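Local structure of 190aa long hypothetical protein (Pyrococcus horikoshii, 2DDZ) at residues E[152-156]-E[157-161]. The protein is of unknown function but assembles as a hexamer and belongs to the DUF366 family, which is grouped with the class II tRNA synthetase-like folds. Numbering follows the deposited sequence.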
loop_
_atom_site.group_PDB
_atom_site.type_symbol
_atom_site.label_atom_id
_atom_site.label_comp_id
_atom_site.label_asym_id
_atom_site.label_seq_id
_atom_site.Cartn_x
_atom_site.Cartn_y
_atom_site.Cartn_z
ATOM N N ILE E 152 -32.458 18.246 -14.511
ATOM C CA ILE E 152 -33.731 17.564 -14.381
ATOM C C ILE E 152 -33.780 16.978 -12.963
ATOM O O ILE E 152 -32.746 16.576 -12.423
ATOM C CB ILE E 152 -33.848 16.465 -15.489
ATOM C CG1 ILE E 152 -35.282 15.950 -15.598
ATOM C CG2 ILE E 152 -32.903 15.310 -15.200
ATOM C CD1 ILE E 152 -35.669 15.068 -14.458
ATOM N N GLY E 153 -34.968 16.972 -12.357
ATOM C CA GLY E 153 -35.133 16.454 -11.004
ATOM C C GLY E 153 -35.965 15.181 -10.936
ATOM O O GLY E 153 -36.553 14.766 -11.935
ATOM N N LEU E 154 -36.030 14.558 -9.760
ATOM C CA LEU E 154 -36.788 13.323 -9.596
ATOM C C LEU E 154 -38.292 13.546 -9.747
ATOM O O LEU E 154 -39.004 12.700 -10.289
ATOM C CB LEU E 154 -36.483 12.687 -8.235
ATOM C CG LEU E 154 -35.084 12.095 -8.021
ATOM C CD1 LEU E 154 -34.946 11.687 -6.567
ATOM C CD2 LEU E 154 -34.865 10.899 -8.940
ATOM N N GLU E 155 -38.777 14.685 -9.267
ATOM C CA GLU E 155 -40.200 14.999 -9.372
ATOM C C GLU E 155 -40.675 14.987 -10.825
ATOM O O GLU E 155 -41.609 14.268 -11.162
ATOM C CB GLU E 155 -40.480 16.355 -8.717
ATOM C CG GLU E 155 -40.668 16.248 -7.207
ATOM C CD GLU E 155 -40.762 17.595 -6.541
ATOM O OE1 GLU E 155 -41.143 18.559 -7.243
ATOM O OE2 GLU E 155 -40.466 17.682 -5.325
ATOM N N GLU E 156 -40.020 15.771 -11.680
ATOM C CA GLU E 156 -40.385 15.818 -13.093
ATOM C C GLU E 156 -40.393 14.415 -13.719
ATOM O O GLU E 156 -41.090 14.171 -14.701
ATOM C CB GLU E 156 -39.412 16.718 -13.864
ATOM C CG GLU E 156 -39.780 16.878 -15.335
ATOM C CD GLU E 156 -38.894 17.861 -16.083
ATOM O OE1 GLU E 156 -38.100 18.580 -15.434
ATOM O OE2 GLU E 156 -39.005 17.916 -17.327
ATOM N N LEU E 157 -39.613 13.497 -13.155
ATOM C CA LEU E 157 -39.569 12.135 -13.680
ATOM C C LEU E 157 -40.680 11.293 -13.049
ATOM O O LEU E 157 -40.850 10.116 -13.380
ATOM C CB LEU E 157 -38.208 11.486 -13.394
ATOM C CG LEU E 157 -36.946 12.108 -14.001
ATOM C CD1 LEU E 157 -35.740 11.342 -13.487
ATOM C CD2 LEU E 157 -36.989 12.078 -15.528
ATOM N N GLY E 158 -41.429 11.900 -12.135
ATOM C CA GLY E 158 -42.513 11.190 -11.482
ATOM C C GLY E 158 -42.055 10.145 -10.481
ATOM O O GLY E 158 -42.718 9.124 -10.283
ATOM N N ILE E 159 -40.912 10.389 -9.849
ATOM C CA ILE E 159 -40.390 9.463 -8.855
ATOM C C ILE E 159 -40.524 10.102 -7.480
ATOM O O ILE E 159 -40.300 11.300 -7.322
ATOM C CB ILE E 159 -38.908 9.139 -9.111
ATOM C CG1 ILE E 159 -38.764 8.457 -10.468
ATOM C CG2 ILE E 159 -38.365 8.235 -8.006
ATOM C CD1 ILE E 159 -37.337 8.131 -10.821
ATOM N N ASP E 160 -40.904 9.298 -6.493
ATOM C CA ASP E 160 -41.057 9.784 -5.129
ATOM C C ASP E 160 -39.711 9.734 -4.406
ATOM O O ASP E 160 -39.122 8.666 -4.247
ATOM C CB ASP E 160 -42.103 8.930 -4.393
ATOM C CG ASP E 160 -42.145 9.200 -2.896
ATOM O OD1 ASP E 160 -41.833 10.333 -2.465
ATOM O OD2 ASP E 160 -42.509 8.269 -2.147
ATOM N N PRO E 161 -39.208 10.900 -3.959
ATOM C CA PRO E 161 -37.929 11.006 -3.251
ATOM C C PRO E 161 -37.778 9.939 -2.167
ATOM O O PRO E 161 -36.846 9.132 -2.208
ATOM C CB PRO E 161 -37.977 12.415 -2.665
ATOM C CG PRO E 161 -38.754 13.165 -3.672
ATOM C CD PRO E 161 -39.878 12.212 -4.016
#
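The backbone oxygen of L154 takes two N-H groups from the chain that curls past it. I159 N gives the straighter bond, 3.0 Å from I159 N to L154 O at 167°, with the donor tilted from the carbonyl plane. L157 N reaches the same oxygen only weakly, through a well-bent bond. The intervening residue G158 gives its N-H to E155 O, 2.6 Å from G158 N, and closes a type I beta turn from E155 to G158; this donor stands above the carbonyl plane of E155. G158 carries the chain out of the turn with a positive phi, which favours glycine.

On the apolar side, L157 folds back over I152 and G153. With CG set beside its own backbone N (chi1 -62°), L157 CG comes within 3.3 Å of I152 CD1 and also lies against G153 O. The methyl I152 CD1 presses on L157 CD2 as well, and both carbon pairs are tighter than ordinary van der Waals contact. The two side chains cross at about a right angle. A looser touch, 4.2 Å from L154 CD2 to I159 CD1, joins the buried side chains of L154 and I159. I104 packs against both L157 and I159, while I152 rests on L120 of strand 118-128.

The glutamates point the other way: E155 forms a salt bridge with K141 and E156 with R118. Just beyond, D160 is the N-cap of helix 161-184. An alanine in place of L157 would probably leave I152 CD1 without its branched partner and weaken the packing on I104. The loop before the helix thus divides its chemistry: one carbonyl serves two N-H groups, one of them weakly, apolar carbons face I152 and I104, and the acidic ends turn outward to K141 and R118.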